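Local coordinates for protein putative aminomethyltransferase (Leptospirillum rubarum, PDB 3TTG) that is a putative aminomethyltransferase related to the glycine cleavage T-protein and probably binds a folate, although its own reaction is not established, at residues S64-I67 / L68-D71; V113-L116 / K117-F121; L215-E218 / S219-L222; G262-P265 / V266-K270. All blocks are in the same frame, centred on the assembly; numbering follows the deposited sequence.

Interaction 1: S64-I67 / L68-D71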
ATOM      1  N   SER A  64      13.911   6.360   1.138  1.00 24.76           N
ATOM      2  CA  SER A  64      14.331   5.700   2.385  1.00 25.31           C
ATOM      3  C   SER A  64      14.843   4.263   2.149  1.00 27.17           C
ATOM      4  O   SER A  64      15.521   3.689   2.996  1.00 27.37           O
ATOM      5  CB  SER A  64      13.208   5.679   3.406  1.00 27.71           C
ATOM      6  OG  SER A  64      12.100   4.951   2.932  1.00 27.96           O
ATOM      7  N   GLN A  65      14.502   3.682   0.982  1.00 26.37           N
ATOM      8  CA  GLN A  65      14.895   2.349   0.610  1.00 25.46           C
ATOM      9  C   GLN A  65      16.251   2.356  -0.097  1.00 29.36           C
ATOM     10  O   GLN A  65      16.647   3.345  -0.696  1.00 28.10           O
ATOM     11  CB  GLN A  65      13.813   1.742  -0.311  1.00 27.52           C
ATOM     12  CG  GLN A  65      14.019   0.242  -0.680  1.00 25.28           C
ATOM     13  CD  GLN A  65      14.131  -0.648   0.518  1.00 31.14           C
ATOM     14  OE1 GLN A  65      15.225  -0.925   1.027  1.00 28.39           O
ATOM     15  NE2 GLN A  65      13.011  -1.086   1.033  1.00 30.86           N
ATOM     16  N   ASP A  66      16.986   1.286   0.049  1.00 25.52           N
ATOM     17  CA  ASP A  66      18.227   1.047  -0.677  1.00 27.67           C
ATOM     18  C   ASP A  66      17.880   0.642  -2.148  1.00 39.37           C
ATOM     19  O   ASP A  66      17.409  -0.495  -2.383  1.00 39.95           O
ATOM     20  CB  ASP A  66      19.018  -0.059  -0.025  1.00 28.97           C
ATOM     21  CG  ASP A  66      20.395  -0.201  -0.621  1.00 40.44           C
ATOM     22  OD1 ASP A  66      20.622   0.332  -1.750  1.00 37.32           O
ATOM     23  OD2 ASP A  66      21.217  -0.886  -0.013  1.00 48.90           O
ATOM     24  N   ILE A  67      18.012   1.607  -3.061  1.00 42.45           N
ATOM     25  CA  ILE A  67      17.744   1.502  -4.511  1.00 46.17           C
ATOM     26  C   ILE A  67      18.957   0.900  -5.249  1.00 51.69           C
ATOM     27  O   ILE A  67      18.750   0.318  -6.284  1.00 51.17           O
ATOM     28  CB  ILE A  67      17.415   2.971  -5.057  1.00 51.25           C
ATOM     29  CG1 ILE A  67      16.170   3.551  -4.399  1.00 52.48           C
ATOM     30  CG2 ILE A  67      17.307   3.081  -6.591  1.00 57.64           C
ATOM     31  CD1 ILE A  67      15.015   2.606  -4.194  1.00 58.50           C
ATOM     32  N   LEU A  68      20.203   1.106  -4.767  1.00 53.36           N
ATOM     33  CA  LEU A  68      21.442   0.634  -5.410  1.00 56.10           C
ATOM     34  C   LEU A  68      21.583  -0.879  -5.382  1.00 63.57           C
ATOM     35  O   LEU A  68      22.018  -1.474  -6.367  1.00 63.34           O
ATOM     36  CB  LEU A  68      22.695   1.230  -4.703  1.00 56.57           C
ATOM     37  CG  LEU A  68      22.830   2.735  -4.649  1.00 60.59           C
ATOM     38  CD1 LEU A  68      24.043   3.130  -3.771  1.00 61.68           C
ATOM     39  CD2 LEU A  68      22.909   3.315  -6.021  1.00 58.16           C
ATOM     40  N   LYS A  69      21.284  -1.486  -4.237  1.00 64.42           N
ATOM     41  CA  LYS A  69      21.397  -2.938  -4.060  1.00 66.87           C
ATOM     42  C   LYS A  69      20.362  -3.702  -4.882  1.00 73.48           C
ATOM     43  O   LYS A  69      20.602  -4.871  -5.225  1.00 73.82           O
ATOM     44  CB  LYS A  69      21.273  -3.346  -2.569  1.00 69.48           C
ATOM     45  CG  LYS A  69      19.833  -3.448  -1.985  1.00 80.84           C
ATOM     46  CD  LYS A  69      19.460  -4.868  -1.500  1.00 93.52           C
ATOM     47  CE  LYS A  69      19.112  -5.899  -2.567  1.00 99.33           C
ATOM     48  NZ  LYS A  69      20.285  -6.667  -3.098  1.00103.09           N
ATOM     49  N   GLN A  70      19.196  -3.068  -5.140  1.00 70.03           N
ATOM     50  CA  GLN A  70      18.080  -3.685  -5.860  1.00 69.66           C
ATOM     51  C   GLN A  70      18.518  -4.328  -7.188  1.00 72.26           C
ATOM     52  O   GLN A  70      19.208  -3.682  -7.979  1.00 71.26           O
ATOM     53  CB  GLN A  70      16.980  -2.642  -6.119  1.00 70.87           C
ATOM     54  CG  GLN A  70      15.624  -3.273  -6.327  1.00 82.24           C
ATOM     55  CD  GLN A  70      14.548  -2.246  -6.567  1.00 76.54           C
ATOM     56  OE1 GLN A  70      14.509  -1.183  -5.949  1.00 70.42           O
ATOM     57  NE2 GLN A  70      13.676  -2.519  -7.499  1.00 57.64           N
ATOM     58  N   ASP A  71      18.085  -5.588  -7.436  1.00 69.64           N
ATOM     59  CA  ASP A  71      18.419  -6.347  -8.671  1.00 69.44           C
ATOM     60  C   ASP A  71      17.578  -5.883  -9.901  1.00 71.55           C
ATOM     61  O   ASP A  71      16.671  -5.064  -9.764  1.00 71.99           O
ATOM     62  CB  ASP A  71      18.235  -7.857  -8.472  1.00 72.45           C
ATOM     63  CG  ASP A  71      18.716  -8.381  -7.126  1.00 93.07           C
ATOM     64  OD1 ASP A  71      18.046  -8.091  -6.100  1.00 95.76           O
ATOM     65  OD2 ASP A  71      19.761  -9.075  -7.095  1.00 98.93           O
TER
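Asp66 turns its carboxylate forward over the next three residues and receives the backbone N-H of Lys69. The bond from Lys69 N to Asp66 OD1 is 3.2 Å long and nearly straight (171°), but the donor stands 50° out of the carboxylate plane, so it comes down from above the group. The acid gets there because CG of Asp66 lies trans to its own backbone nitrogen (chi1 -172°), which swings OD1 over the turn. The other oxygen, OD2, rests on the aliphatic root of Lys69, 3.5 Å from Lys69 CG, and the two side chains cross at about a right angle. The ammonium group then leads away: Lys69 NZ is 6.6 Å from Asp66 OD2, so opposite charges are near but form no ion pair.

Backbone geometry supports this turn. Ile67, Leu68 and Lys69 all have helix-like phi and psi, although no regular helix forms, and Gln70 breaks away into an extended conformation. Ile67 O is buried with no polar partner in the model; Gln70 CB lies 3.5 Å from Ile67 O. Upstream, Gln65 OE1 folds back to accept from Asp66 N at 3.0 Å, fixing the residue before the turn.

Gln60, at the end of helix 55-60, holds the turn with both ends of its amide, NE2 donating to Asp66 OD1 and OE1 accepting from Ile67 N. Gln70 is held by Ser74, Ser76 and Cys93. The surface loop is thereby pinned between helix 55-60 and the antiparallel sheet containing strands 75-81 and 87-96.

Interaction 2: V113-L116 / K117-F121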
ATOM      1  N   VAL A 113       6.430  14.548  -8.592  1.00 31.69           N
ATOM      2  CA  VAL A 113       7.457  15.013  -9.522  1.00 31.82           C
ATOM      3  C   VAL A 113       8.122  16.284  -8.966  1.00 33.67           C
ATOM      4  O   VAL A 113       9.355  16.380  -8.989  1.00 30.82           O
ATOM      5  CB  VAL A 113       6.863  15.178 -10.928  1.00 35.46           C
ATOM      6  CG1 VAL A 113       7.784  15.981 -11.848  1.00 37.08           C
ATOM      7  CG2 VAL A 113       6.616  13.794 -11.536  1.00 33.81           C
ATOM      8  N   ASN A 114       7.328  17.207  -8.395  1.00 31.22           N
ATOM      9  CA  ASN A 114       7.865  18.414  -7.760  1.00 31.93           C
ATOM     10  C   ASN A 114       8.797  18.078  -6.590  1.00 31.97           C
ATOM     11  O   ASN A 114       9.783  18.776  -6.354  1.00 29.57           O
ATOM     12  CB  ASN A 114       6.722  19.351  -7.276  1.00 32.88           C
ATOM     13  CG  ASN A 114       5.977  20.052  -8.412  1.00 58.42           C
ATOM     14  OD1 ASN A 114       6.472  20.178  -9.535  1.00 46.02           O
ATOM     15  ND2 ASN A 114       4.776  20.544  -8.143  1.00 52.57           N
ATOM     16  N   HIS A 115       8.450  17.092  -5.824  1.00 30.48           N
ATOM     17  CA  HIS A 115       9.310  16.614  -4.711  1.00 29.79           C
ATOM     18  C   HIS A 115      10.630  16.082  -5.224  1.00 33.39           C
ATOM     19  O   HIS A 115      11.673  16.539  -4.778  1.00 32.12           O
ATOM     20  CB  HIS A 115       8.626  15.550  -3.897  1.00 28.87           C
ATOM     21  CG  HIS A 115       9.454  15.043  -2.739  1.00 29.72           C
ATOM     22  ND1 HIS A 115       9.611  15.784  -1.591  1.00 31.74           N
ATOM     23  CD2 HIS A 115      10.166  13.893  -2.613  1.00 30.99           C
ATOM     24  CE1 HIS A 115      10.431  15.083  -0.813  1.00 31.47           C
ATOM     25  NE2 HIS A 115      10.799  13.943  -1.392  1.00 30.60           N
ATOM     26  N   LEU A 116      10.617  15.269  -6.261  1.00 30.64           N
ATOM     27  CA  LEU A 116      11.904  14.839  -6.855  1.00 29.82           C
ATOM     28  C   LEU A 116      12.723  16.024  -7.392  1.00 33.36           C
ATOM     29  O   LEU A 116      13.943  16.069  -7.206  1.00 33.81           O
ATOM     30  CB  LEU A 116      11.644  13.877  -8.008  1.00 30.52           C
ATOM     31  CG  LEU A 116      10.944  12.532  -7.689  1.00 34.04           C
ATOM     32  CD1 LEU A 116      10.899  11.659  -8.939  1.00 34.13           C
ATOM     33  CD2 LEU A 116      11.630  11.778  -6.659  1.00 38.06           C
ATOM     34  N   LYS A 117      12.060  17.004  -8.072  1.00 31.79           N
ATOM     35  CA  LYS A 117      12.765  18.130  -8.686  1.00 32.85           C
ATOM     36  C   LYS A 117      13.338  19.044  -7.645  1.00 34.33           C
ATOM     37  O   LYS A 117      14.371  19.621  -7.891  1.00 33.47           O
ATOM     38  CB  LYS A 117      11.856  18.915  -9.655  1.00 35.10           C
ATOM     39  CG  LYS A 117      11.593  18.114 -10.898  1.00 37.87           C
ATOM     40  CD  LYS A 117      10.738  18.845 -11.852  1.00 46.12           C
ATOM     41  CE  LYS A 117      10.597  18.047 -13.132  1.00 44.99           C
ATOM     42  NZ  LYS A 117       9.709  18.722 -14.131  1.00 54.88           N
ATOM     43  N   LYS A 118      12.752  19.110  -6.466  1.00 34.45           N
ATOM     44  CA  LYS A 118      13.303  19.851  -5.318  1.00 36.98           C
ATOM     45  C   LYS A 118      14.762  19.429  -5.016  1.00 38.17           C
ATOM     46  O   LYS A 118      15.565  20.251  -4.575  1.00 36.20           O
ATOM     47  CB  LYS A 118      12.426  19.547  -4.085  1.00 39.23           C
ATOM     48  CG  LYS A 118      12.707  20.347  -2.859  1.00 49.81           C
ATOM     49  CD  LYS A 118      11.771  19.940  -1.764  1.00 43.73           C
ATOM     50  CE  LYS A 118      12.201  20.525  -0.447  1.00 51.64           C
ATOM     51  NZ  LYS A 118      11.200  20.273   0.615  1.00 60.79           N
ATOM     52  N   TYR A 119      15.078  18.125  -5.229  1.00 33.19           N
ATOM     53  CA  TYR A 119      16.400  17.557  -4.957  1.00 32.34           C
ATOM     54  C   TYR A 119      17.234  17.336  -6.197  1.00 36.12           C
ATOM     55  O   TYR A 119      18.348  16.825  -6.102  1.00 35.68           O
ATOM     56  CB  TYR A 119      16.217  16.231  -4.172  1.00 31.17           C
ATOM     57  CG  TYR A 119      15.710  16.524  -2.788  1.00 31.48           C
ATOM     58  CD1 TYR A 119      16.596  16.762  -1.740  1.00 31.71           C
ATOM     59  CD2 TYR A 119      14.354  16.404  -2.478  1.00 32.06           C
ATOM     60  CE1 TYR A 119      16.141  16.974  -0.453  1.00 30.51           C
ATOM     61  CE2 TYR A 119      13.887  16.635  -1.180  1.00 31.99           C
ATOM     62  CZ  TYR A 119      14.777  17.004  -0.195  1.00 36.33           C
ATOM     63  OH  TYR A 119      14.344  17.265   1.082  1.00 36.92           O
ATOM     64  N   LEU A 120      16.746  17.747  -7.356  1.00 35.91           N
ATOM     65  CA  LEU A 120      17.458  17.610  -8.610  1.00 38.17           C
ATOM     66  C   LEU A 120      18.284  18.912  -8.733  1.00 43.42           C
ATOM     67  O   LEU A 120      17.805  19.922  -9.229  1.00 42.49           O
ATOM     68  CB  LEU A 120      16.421  17.405  -9.751  1.00 39.31           C
ATOM     69  CG  LEU A 120      16.948  17.024 -11.146  1.00 49.27           C
ATOM     70  CD1 LEU A 120      17.989  15.939 -11.059  1.00 51.32           C
ATOM     71  CD2 LEU A 120      15.800  16.461 -12.028  1.00 50.61           C
ATOM     72  N   PHE A 121      19.494  18.895  -8.205  1.00 37.92           N
ATOM     73  CA  PHE A 121      20.305  20.106  -8.107  1.00 39.51           C
ATOM     74  C   PHE A 121      21.103  20.386  -9.403  1.00 49.06           C
ATOM     75  O   PHE A 121      21.224  19.539 -10.295  1.00 48.43           O
ATOM     76  CB  PHE A 121      21.252  20.008  -6.906  1.00 39.07           C
ATOM     77  CG  PHE A 121      20.584  19.728  -5.581  1.00 39.67           C
ATOM     78  CD1 PHE A 121      19.484  20.479  -5.162  1.00 41.87           C
ATOM     79  CD2 PHE A 121      21.050  18.714  -4.747  1.00 37.64           C
ATOM     80  CE1 PHE A 121      18.875  20.226  -3.929  1.00 41.05           C
ATOM     81  CE2 PHE A 121      20.424  18.455  -3.533  1.00 38.99           C
ATOM     82  CZ  PHE A 121      19.353  19.220  -3.117  1.00 38.16           C
TER
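His115 and Tyr119, four residues apart, form an aromatic pair at the point where helix 109-118 ends and the chain turns toward strand 127-130. The contact is an offset edge-to-face one: the centroids are 5.5 Å apart, the planes meet at 62°, and the tyrosine brings its edge to the histidine's face. The nearest ring atoms are His115 CE1 and Tyr119 CE2, at 3.8 Å. With CG trans to the backbone nitrogen (chi1 -179°) the imidazole stands out from the helix side, and the ring of Tyr119 leans back to meet it. The same edge of Tyr119 also passes the main chain, with CD2 3.5 Å from His115 O.

Two residues earlier along the helix, Lys117 runs extended alongside Val113, both pointing the same way; Val113 CG1 lies 3.7 Å from Lys117 CE, an apolar contact of the lysine stem. Leu116 packs on Leu59, Phe80 and Ile128, seating it between helix 55-60 and the five-stranded sheet.

Lys117 N still donates to Val113 O at 2.9 Å, and Lys118 N to Asn114 O at 3.0 Å with a weak second bond to His115 O. Tyr119 N then bonds Leu116 O at 3.1 Å, and Leu120 N reaches Lys117 O, three residues back. This change from four-residue to three-residue bonds, followed by an inverse gamma turn centred on Leu120, is characteristic of a helix C-terminus passing into a loop.

Interaction 3: L215-E218 / S219-L222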
ATOM      1  N   LEU A 215     -15.002  -9.707 -10.084  1.00 41.58           N
ATOM      2  CA  LEU A 215     -14.757  -8.325 -10.435  1.00 41.33           C
ATOM      3  C   LEU A 215     -15.159  -7.497  -9.219  1.00 42.54           C
ATOM      4  O   LEU A 215     -16.330  -7.443  -8.835  1.00 41.53           O
ATOM      5  CB  LEU A 215     -15.534  -7.942 -11.689  1.00 43.08           C
ATOM      6  CG  LEU A 215     -15.298  -6.548 -12.255  1.00 48.12           C
ATOM      7  CD1 LEU A 215     -13.837  -6.297 -12.583  1.00 49.16           C
ATOM      8  CD2 LEU A 215     -16.140  -6.321 -13.513  1.00 50.89           C
ATOM      9  N   LEU A 216     -14.183  -6.898  -8.582  1.00 35.40           N
ATOM     10  CA  LEU A 216     -14.404  -6.082  -7.379  1.00 34.19           C
ATOM     11  C   LEU A 216     -14.745  -4.637  -7.767  1.00 43.29           C
ATOM     12  O   LEU A 216     -14.173  -4.086  -8.703  1.00 45.59           O
ATOM     13  CB  LEU A 216     -13.139  -6.103  -6.528  1.00 33.06           C
ATOM     14  CG  LEU A 216     -12.687  -7.467  -5.929  1.00 38.38           C
ATOM     15  CD1 LEU A 216     -11.286  -7.363  -5.317  1.00 37.18           C
ATOM     16  CD2 LEU A 216     -13.646  -7.950  -4.861  1.00 40.14           C
ATOM     17  N   ASP A 217     -15.661  -4.035  -7.058  1.00 38.38           N
ATOM     18  CA  ASP A 217     -15.940  -2.613  -7.177  1.00 36.65           C
ATOM     19  C   ASP A 217     -15.017  -1.917  -6.128  1.00 37.71           C
ATOM     20  O   ASP A 217     -14.341  -2.607  -5.340  1.00 35.68           O
ATOM     21  CB  ASP A 217     -17.479  -2.329  -7.008  1.00 38.37           C
ATOM     22  CG  ASP A 217     -18.067  -2.501  -5.627  1.00 48.22           C
ATOM     23  OD1 ASP A 217     -17.312  -2.911  -4.688  1.00 45.31           O
ATOM     24  OD2 ASP A 217     -19.301  -2.380  -5.500  1.00 60.22           O
ATOM     25  N   GLU A 218     -14.991  -0.583  -6.090  1.00 34.26           N
ATOM     26  CA  GLU A 218     -14.124   0.168  -5.162  1.00 35.06           C
ATOM     27  C   GLU A 218     -14.354  -0.221  -3.694  1.00 39.95           C
ATOM     28  O   GLU A 218     -13.368  -0.471  -3.007  1.00 37.03           O
ATOM     29  CB  GLU A 218     -14.293   1.697  -5.371  1.00 37.14           C
ATOM     30  CG  GLU A 218     -13.547   2.553  -4.359  1.00 52.30           C
ATOM     31  CD  GLU A 218     -13.577   4.048  -4.645  1.00 79.08           C
ATOM     32  OE1 GLU A 218     -14.455   4.486  -5.428  1.00 71.29           O
ATOM     33  OE2 GLU A 218     -12.728   4.781  -4.081  1.00 68.78           O
ATOM     34  N   SER A 219     -15.619  -0.336  -3.223  1.00 37.88           N
ATOM     35  CA  SER A 219     -15.893  -0.678  -1.807  1.00 37.12           C
ATOM     36  C   SER A 219     -15.428  -2.102  -1.441  1.00 36.56           C
ATOM     37  O   SER A 219     -14.928  -2.316  -0.330  1.00 35.57           O
ATOM     38  CB  SER A 219     -17.378  -0.474  -1.449  1.00 40.52           C
ATOM     39  OG  SER A 219     -18.246  -1.486  -1.931  1.00 49.59           O
ATOM     40  N   SER A 220     -15.596  -3.074  -2.341  1.00 34.25           N
ATOM     41  CA  SER A 220     -15.148  -4.450  -2.078  1.00 34.01           C
ATOM     42  C   SER A 220     -13.622  -4.549  -2.183  1.00 32.20           C
ATOM     43  O   SER A 220     -13.012  -5.264  -1.408  1.00 29.57           O
ATOM     44  CB  SER A 220     -15.818  -5.450  -3.017  1.00 37.00           C
ATOM     45  OG  SER A 220     -17.198  -5.547  -2.703  1.00 43.16           O
ATOM     46  N   TYR A 221     -13.009  -3.864  -3.143  1.00 31.11           N
ATOM     47  CA  TYR A 221     -11.538  -3.800  -3.230  1.00 29.81           C
ATOM     48  C   TYR A 221     -10.935  -3.234  -1.893  1.00 32.48           C
ATOM     49  O   TYR A 221     -10.058  -3.851  -1.281  1.00 29.72           O
ATOM     50  CB  TYR A 221     -11.122  -2.961  -4.432  1.00 30.17           C
ATOM     51  CG  TYR A 221      -9.609  -2.764  -4.509  1.00 31.18           C
ATOM     52  CD1 TYR A 221      -8.753  -3.842  -4.759  1.00 33.30           C
ATOM     53  CD2 TYR A 221      -9.035  -1.533  -4.228  1.00 31.62           C
ATOM     54  CE1 TYR A 221      -7.370  -3.672  -4.807  1.00 32.77           C
ATOM     55  CE2 TYR A 221      -7.657  -1.350  -4.277  1.00 31.82           C
ATOM     56  CZ  TYR A 221      -6.832  -2.421  -4.568  1.00 33.61           C
ATOM     57  OH  TYR A 221      -5.495  -2.182  -4.666  1.00 32.08           O
ATOM     58  N   LEU A 222     -11.461  -2.122  -1.411  1.00 32.12           N
ATOM     59  CA  LEU A 222     -11.027  -1.529  -0.140  1.00 31.27           C
ATOM     60  C   LEU A 222     -11.300  -2.455   1.067  1.00 31.70           C
ATOM     61  O   LEU A 222     -10.459  -2.502   1.960  1.00 28.87           O
ATOM     62  CB  LEU A 222     -11.656  -0.143   0.107  1.00 33.84           C
ATOM     63  CG  LEU A 222     -10.723   1.021  -0.003  1.00 48.31           C
ATOM     64  CD1 LEU A 222      -9.684   1.003   1.177  1.00 51.19           C
ATOM     65  CD2 LEU A 222      -9.946   1.025  -1.354  1.00 55.70           C
TER
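Asp217 caps helix 218-227, accepting Ser220 N-H on its side-chain OD1 at 2.9 Å with an N-H...O angle of 160°. The donor approaches nearly along the C-O axis of the carboxylate. CG of Asp217 sits between its own backbone nitrogen and carbonyl carbon (chi1 71°), which folds the acid back over the first turn. From the same residue, the carbonyl oxygen starts the regular helical pattern: Tyr221 N donates to Asp217 O at 2.9 Å and 169°. Leu222 N continues it with Glu218 O at 3.0 Å. A carboxylate at this end would also be favoured, probably, by the helix dipole.

Apolar contacts follow. Leu216, just before the cap, points toward the first turn of the helix and puts CD2 3.8 Å from Ser220 CB. Its CB stands 4.3 Å from Tyr221 CB, while CD1 lies at the edge of the tyrosine ring, near the ring plane. The polar ends look elsewhere: Ser220 OG bonds Asp28, and Tyr221 OH bonds Arg139 of strand 135-141, with the tyrosine ring stacked on Phe39 of strand 37-39. Leu216 itself is tied by backbone bonding to Leu38, so the helix starts directly from the edge of the six-stranded mixed sheet.

The Asp217 N-cap bond and the Leu216-Tyr221 contact, a hydrophobic staple, together are typical of a helix N-terminus.

Interaction 4: G262-P265 / V266-K270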
ATOM      1  N   GLY A 262      15.801  12.411   5.962  1.00 29.76           N
ATOM      2  CA  GLY A 262      15.101  11.779   7.064  1.00 29.99           C
ATOM      3  C   GLY A 262      15.831  10.629   7.745  1.00 32.75           C
ATOM      4  O   GLY A 262      15.331  10.084   8.747  1.00 29.44           O
ATOM      5  N   GLN A 263      17.047  10.290   7.279  1.00 28.86           N
ATOM      6  CA  GLN A 263      17.746   9.114   7.811  1.00 28.20           C
ATOM      7  C   GLN A 263      18.045   9.194   9.313  1.00 32.14           C
ATOM      8  O   GLN A 263      17.906   8.184  10.012  1.00 31.59           O
ATOM      9  CB  GLN A 263      19.066   8.851   7.065  1.00 28.97           C
ATOM     10  CG  GLN A 263      19.846   7.643   7.609  1.00 30.01           C
ATOM     11  CD  GLN A 263      21.058   7.327   6.811  1.00 37.85           C
ATOM     12  OE1 GLN A 263      21.832   8.219   6.444  1.00 32.08           O
ATOM     13  NE2 GLN A 263      21.267   6.058   6.509  1.00 34.43           N
ATOM     14  N   GLU A 264      18.582  10.301   9.780  1.00 29.48           N
ATOM     15  CA  GLU A 264      18.982  10.381  11.188  1.00 31.60           C
ATOM     16  C   GLU A 264      17.793  10.226  12.120  1.00 32.81           C
ATOM     17  O   GLU A 264      17.917   9.415  13.016  1.00 32.74           O
ATOM     18  CB  GLU A 264      19.833  11.613  11.504  1.00 33.08           C
ATOM     19  CG  GLU A 264      20.404  11.592  12.923  1.00 36.42           C
ATOM     20  CD  GLU A 264      19.486  12.046  14.044  1.00 44.86           C
ATOM     21  OE1 GLU A 264      18.567  12.859  13.786  1.00 39.77           O
ATOM     22  OE2 GLU A 264      19.720  11.624  15.198  1.00 38.20           O
ATOM     23  N   PRO A 265      16.653  10.900  11.939  1.00 31.74           N
ATOM     24  CA  PRO A 265      15.505  10.688  12.850  1.00 33.36           C
ATOM     25  C   PRO A 265      14.898   9.284  12.737  1.00 33.56           C
ATOM     26  O   PRO A 265      14.533   8.715  13.745  1.00 30.93           O
ATOM     27  CB  PRO A 265      14.514  11.785  12.387  1.00 35.91           C
ATOM     28  CG  PRO A 265      15.364  12.811  11.769  1.00 38.53           C
ATOM     29  CD  PRO A 265      16.385  12.031  11.041  1.00 33.44           C
ATOM     30  N   VAL A 266      14.876   8.686  11.520  1.00 31.62           N
ATOM     31  CA  VAL A 266      14.433   7.306  11.287  1.00 31.14           C
ATOM     32  C   VAL A 266      15.273   6.352  12.125  1.00 32.86           C
ATOM     33  O   VAL A 266      14.750   5.473  12.819  1.00 30.44           O
ATOM     34  CB  VAL A 266      14.575   6.935   9.781  1.00 36.53           C
ATOM     35  CG1 VAL A 266      14.727   5.442   9.537  1.00 38.75           C
ATOM     36  CG2 VAL A 266      13.426   7.460   9.023  1.00 36.19           C
ATOM     37  N   THR A 267      16.605   6.576  12.095  1.00 31.83           N
ATOM     38  CA  THR A 267      17.550   5.690  12.756  1.00 31.62           C
ATOM     39  C   THR A 267      17.515   5.878  14.242  1.00 34.95           C
ATOM     40  O   THR A 267      17.534   4.885  14.986  1.00 36.90           O
ATOM     41  CB  THR A 267      18.972   5.828  12.181  1.00 37.66           C
ATOM     42  OG1 THR A 267      18.917   5.627  10.765  1.00 39.27           O
ATOM     43  CG2 THR A 267      19.890   4.794  12.750  1.00 33.94           C
ATOM     44  N   ARG A 268      17.475   7.112  14.697  1.00 33.34           N
ATOM     45  CA  ARG A 268      17.361   7.407  16.127  1.00 34.10           C
ATOM     46  C   ARG A 268      16.081   6.769  16.740  1.00 37.02           C
ATOM     47  O   ARG A 268      16.171   6.174  17.812  1.00 35.61           O
ATOM     48  CB  ARG A 268      17.376   8.928  16.352  1.00 37.83           C
ATOM     49  CG  ARG A 268      17.322   9.310  17.809  1.00 43.17           C
ATOM     50  CD  ARG A 268      17.706  10.741  18.094  1.00 52.12           C
ATOM     51  NE  ARG A 268      17.430  11.636  16.970  1.00 57.50           N
ATOM     52  CZ  ARG A 268      16.272  12.241  16.698  1.00 73.73           C
ATOM     53  NH1 ARG A 268      15.212  12.057  17.481  1.00 62.27           N
ATOM     54  NH2 ARG A 268      16.168  13.045  15.640  1.00 51.57           N
ATOM     55  N   LEU A 269      14.920   6.937  16.102  1.00 35.58           N
ATOM     56  CA  LEU A 269      13.657   6.331  16.554  1.00 37.66           C
ATOM     57  C   LEU A 269      13.855   4.811  16.753  1.00 43.61           C
ATOM     58  O   LEU A 269      13.526   4.266  17.796  1.00 43.73           O
ATOM     59  CB  LEU A 269      12.511   6.591  15.562  1.00 38.17           C
ATOM     60  CG  LEU A 269      11.181   5.882  15.904  1.00 46.18           C
ATOM     61  CD1 LEU A 269      10.667   6.290  17.304  1.00 49.15           C
ATOM     62  CD2 LEU A 269      10.132   6.109  14.829  1.00 49.45           C
ATOM     63  N   LYS A 270      14.486   4.169  15.779  1.00 38.68           N
ATOM     64  CA  LYS A 270      14.733   2.743  15.788  1.00 36.80           C
ATOM     65  C   LYS A 270      15.646   2.286  16.933  1.00 44.67           C
ATOM     66  O   LYS A 270      15.239   1.411  17.659  1.00 45.54           O
ATOM     67  CB  LYS A 270      15.339   2.344  14.442  1.00 36.18           C
ATOM     68  CG  LYS A 270      15.784   0.904  14.329  1.00 41.38           C
ATOM     69  CD  LYS A 270      14.595  -0.020  14.322  1.00 52.05           C
ATOM     70  CE  LYS A 270      15.056  -1.346  13.818  1.00 50.09           C
ATOM     71  NZ  LYS A 270      14.033  -2.378  14.012  1.00 49.90           N
TER
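Gln263 O is gripped twice by Thr267, through the hydroxyl and through the backbone N-H. Thr267 OG1 and Thr267 N each donate to Gln263 O at 2.9 Å, approaching from opposite faces of the carbonyl plane. The threonine hydroxyl thus folds back onto its own helix, next to the stem of Gln263, whose amide nitrogen is bonded to the backbone of Lys257.

One residue on, Glu264 and Arg268 form a two-pronged, side-on salt bridge. Arg268 NE meets Glu264 OE2 at 2.9 Å and Arg268 NH2 meets Glu264 OE1 at 3.0 Å, both on the syn side of the carboxylate. The carboxylate and guanidinium planes are twisted 30° apart, though both acceptors lie near the guanidinium plane. A bend in the acid (chi2 -82°) brings its carboxylate over to the guanidinium edge. Pro265 supports the group from one face, its CA 3.7 Å from Arg268 NH2.

Gly262 to Glu264 end a Lys-Gly-Cys-Tyr-x-Gly-Gln-Glu sequence beginning at Lys257, which matches the signature of the YgfZ-type relatives of T-protein. Here its last residues open helix 263-271: Gly262, with a positive phi of 86°, occupies the N-cap position, and Pro265 falls in the first turn, where its missing N-H costs no helical bond. Val266 N donates to Gly262 O at 3.1 Å, and Val266 CG2 lies 3.3 Å from that same oxygen. Beyond it, the valine side chain is buried against Ala85, Val253, Tyr255 and Tyr260.

In the fold
Each is a local contact within its own continuous piece of chain, marking a different event. Interaction 1 is a surface turn without regular helix; interactions 3 and 4 open helices, and interaction 2 closes one. The last three are partly buried. Interactions 1 and 2 both touch helix 55-60 and strand 75-81, with nearest atoms about 9 Å apart. Interaction 4 lies about 6 Å from interaction 1 at the nearest atoms, and Lys257 bonds to both neighbourhoods. Interaction 3 sits across the chain's centre, on the mixed sheet. Carboxylates accept backbone N-H in interactions 1 and 3, an arginine in interaction 4; interaction 2 adds an aromatic pair and an aliphatic contact to its backbone bonds.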